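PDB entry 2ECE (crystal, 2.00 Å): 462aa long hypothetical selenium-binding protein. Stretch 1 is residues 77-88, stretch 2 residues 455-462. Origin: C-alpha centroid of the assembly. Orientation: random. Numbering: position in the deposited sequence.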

# COMPACT_ATOMS: atom_id res chain seq x y z
N GLY A 77 -5.94 -7.58 0.27
CA GLY A 77 -6.98 -7.05 1.14
C GLY A 77 -8.05 -8.07 1.49
O GLY A 77 -7.95 -9.23 1.11
N TRP A 78 -9.06 -7.62 2.22
CA TRP A 78 -10.16 -8.49 2.63
C TRP A 78 -11.30 -8.51 1.63
O TRP A 78 -11.47 -7.58 0.85
CB TRP A 78 -10.73 -8.02 3.97
CG TRP A 78 -9.75 -8.05 5.09
CD1 TRP A 78 -9.01 -7.00 5.56
CD2 TRP A 78 -9.44 -9.17 5.92
NE1 TRP A 78 -8.27 -7.40 6.64
CE2 TRP A 78 -8.51 -8.72 6.89
CE3 TRP A 78 -9.85 -10.51 5.94
CZ2 TRP A 78 -7.99 -9.57 7.87
CZ3 TRP A 78 -9.34 -11.35 6.93
CH2 TRP A 78 -8.42 -10.88 7.87
N ASN A 79 -12.08 -9.59 1.66
CA ASN A 79 -13.22 -9.73 0.76
C ASN A 79 -14.30 -8.72 1.17
O ASN A 79 -15.02 -8.19 0.32
CB ASN A 79 -13.80 -11.15 0.85
CG ASN A 79 -14.40 -11.46 2.21
OD1 ASN A 79 -13.70 -11.45 3.22
ND2 ASN A 79 -15.70 -11.72 2.25
N ALA A 80 -14.42 -8.47 2.47
CA ALA A 80 -15.42 -7.53 2.97
C ALA A 80 -14.91 -6.80 4.20
O ALA A 80 -14.07 -7.32 4.94
CB ALA A 80 -16.72 -8.27 3.31
N CYS A 81 -15.42 -5.60 4.42
CA CYS A 81 -15.00 -4.82 5.56
C CYS A 81 -16.07 -3.84 6.03
O CYS A 81 -17.24 -4.00 5.70
CB CYS A 81 -13.69 -4.11 5.23
SG CYS A 81 -13.66 -3.06 3.74
N SER A 82 -15.68 -2.82 6.79
CA SER A 82 -16.64 -1.84 7.32
C SER A 82 -17.58 -1.22 6.29
O SER A 82 -18.69 -0.80 6.62
CB SER A 82 -15.89 -0.74 8.07
OG SER A 82 -15.25 -1.27 9.22
N SER A 83 -17.14 -1.17 5.03
CA SER A 83 -17.95 -0.60 3.97
C SER A 83 -19.28 -1.35 3.80
O SER A 83 -20.21 -0.82 3.20
CB SER A 83 -17.18 -0.63 2.65
OG SER A 83 -16.84 -1.96 2.30
N ALA A 84 -19.35 -2.57 4.34
CA ALA A 84 -20.57 -3.38 4.24
C ALA A 84 -21.73 -2.77 5.02
O ALA A 84 -22.89 -3.11 4.78
CB ALA A 84 -20.30 -4.80 4.73
N LEU A 85 -21.42 -1.89 5.96
CA LEU A 85 -22.44 -1.24 6.77
C LEU A 85 -23.04 -0.05 6.04
O LEU A 85 -23.95 0.61 6.54
CB LEU A 85 -21.85 -0.80 8.11
CG LEU A 85 -21.39 -1.93 9.03
CD1 LEU A 85 -20.76 -1.35 10.29
CD2 LEU A 85 -22.57 -2.82 9.40
N CYS A 86 -22.52 0.23 4.84
CA CYS A 86 -23.02 1.33 4.02
C CYS A 86 -24.44 0.99 3.54
O CYS A 86 -24.81 -0.18 3.43
CB CYS A 86 -22.13 1.52 2.80
SG CYS A 86 -20.43 2.10 3.12
N PRO A 87 -25.26 2.02 3.25
CA PRO A 87 -26.63 1.79 2.78
C PRO A 87 -26.73 0.75 1.67
O PRO A 87 -27.64 -0.08 1.67
CB PRO A 87 -27.05 3.18 2.31
CG PRO A 87 -26.42 4.05 3.36
CD PRO A 87 -25.02 3.46 3.50
N ASN A 88 -25.80 0.79 0.72
CA ASN A 88 -25.80 -0.15 -0.39
C ASN A 88 -24.96 -1.39 -0.11
O ASN A 88 -24.69 -2.19 -1.02
CB ASN A 88 -25.29 0.55 -1.66
CG ASN A 88 -23.83 0.95 -1.57
OD1 ASN A 88 -23.33 1.28 -0.49
ND2 ASN A 88 -23.14 0.95 -2.71
N SER A 455 -5.58 1.09 6.61
CA SER A 455 -5.64 1.19 5.15
C SER A 455 -6.48 0.08 4.53
O SER A 455 -6.56 -0.04 3.31
CB SER A 455 -4.24 1.15 4.54
OG SER A 455 -3.71 -0.17 4.51
N SER A 456 -7.13 -0.71 5.37
CA SER A 456 -7.94 -1.82 4.90
C SER A 456 -9.43 -1.52 4.79
O SER A 456 -10.13 -2.15 4.00
CB SER A 456 -7.77 -3.02 5.83
OG SER A 456 -8.34 -2.75 7.10
N ASP A 457 -9.91 -0.57 5.60
CA ASP A 457 -11.33 -0.22 5.64
C ASP A 457 -11.67 1.24 5.34
O ASP A 457 -10.89 2.14 5.63
CB ASP A 457 -11.90 -0.51 7.04
CG ASP A 457 -11.95 -1.98 7.36
OD1 ASP A 457 -10.94 -2.68 7.14
OD2 ASP A 457 -13.01 -2.44 7.85
N SER A 458 -12.85 1.45 4.77
CA SER A 458 -13.34 2.80 4.52
C SER A 458 -14.69 2.79 5.24
O SER A 458 -15.30 1.74 5.41
CB SER A 458 -13.50 3.09 3.02
OG SER A 458 -14.33 2.13 2.39
N TYR A 459 -15.15 3.95 5.69
CA TYR A 459 -16.39 4.00 6.44
C TYR A 459 -17.49 4.86 5.82
O TYR A 459 -17.20 5.77 5.03
CB TYR A 459 -16.07 4.47 7.86
CG TYR A 459 -14.85 3.78 8.43
CD1 TYR A 459 -13.56 4.29 8.22
CD2 TYR A 459 -14.97 2.56 9.11
CE1 TYR A 459 -12.43 3.60 8.66
CE2 TYR A 459 -13.84 1.87 9.56
CZ TYR A 459 -12.58 2.39 9.33
OH TYR A 459 -11.47 1.70 9.75
N CYS A 460 -18.74 4.57 6.16
CA CYS A 460 -19.86 5.34 5.63
C CYS A 460 -20.50 6.27 6.66
O CYS A 460 -21.47 6.96 6.35
CB CYS A 460 -20.93 4.41 5.04
SG CYS A 460 -20.66 4.11 3.26
N TYR A 461 -19.98 6.28 7.88
CA TYR A 461 -20.54 7.15 8.91
C TYR A 461 -19.45 7.91 9.64
O TYR A 461 -18.37 7.38 9.91
CB TYR A 461 -21.38 6.32 9.89
CG TYR A 461 -22.40 5.46 9.18
CD1 TYR A 461 -22.05 4.22 8.65
CD2 TYR A 461 -23.69 5.94 8.93
CE1 TYR A 461 -22.95 3.47 7.89
CE2 TYR A 461 -24.60 5.21 8.16
CZ TYR A 461 -24.21 3.98 7.64
OH TYR A 461 -25.08 3.27 6.84
N PRO A 462 -19.72 9.19 9.96
CA PRO A 462 -18.76 10.04 10.66
C PRO A 462 -18.57 9.71 12.13
O PRO A 462 -17.58 10.13 12.73
CB PRO A 462 -19.35 11.43 10.46
CG PRO A 462 -20.81 11.17 10.53
CD PRO A 462 -20.96 9.93 9.65
OXT PRO A 462 -19.46 9.04 12.69
O HOH W 1 -8.81 -4.66 2.81
O HOH W 2 -19.28 1.86 7.50

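A chain terminus held against a distant part of its own fold must settle its polar groups as well as fasten itself, and the last residues of this 462-residue chain illustrate how the two tasks can be met together. The segment 455-462 has no regular helix or strand, and the contacts described here are made by side chains, single backbone groups and waters.

One compact solution is at Asp457. Its OD2 accepts two hydrogen bonds from a single residue, from Ser82 N at 2.9 Å and from Ser82 OG at 2.9 Å. The backbone bond is nearly straight, with an N-H...acceptor angle of 166°. Ser82 opens a 3-10 segment, where its amide has no earlier turn to bond to, and the carboxylate supplies the acceptor. Within that segment Leu85 N donates to Ser82 O at 3.0 Å. The other carboxylate oxygen is also engaged: Ser456 OG donates to Asp457 OD1 at 2.6 Å.

Two waters extend the network between the stretches. One molecule accepts from Trp78 N at 3.0 Å and donates to Ser456 O at 3.1 Å; a second accepts from Cys460 N at 3.1 Å, and its oxygen also lies 2.9 Å from Ser82 O. Proximity alone is not enough, however. Ser83 N lies 3.5 Å from Ser458 O, but the angle is poor and no hydrogen bond forms.

Farther along, the attachment becomes covalent. Cys86 SG and Cys460 SG are joined at 2.0 Å in a disulfide whose chi3 of 92° is close to the preferred right angle. Beside it, Tyr461 OH donates to Leu85 O at 2.9 Å. The CA-to-CB bond of Tyr461 points sideways, yet the end of the side chain reaches the other stretch, and Pro87 CD packs 4.3 Å from Tyr461 CZ. Thus the phenol combines a polar bond with apolar contact.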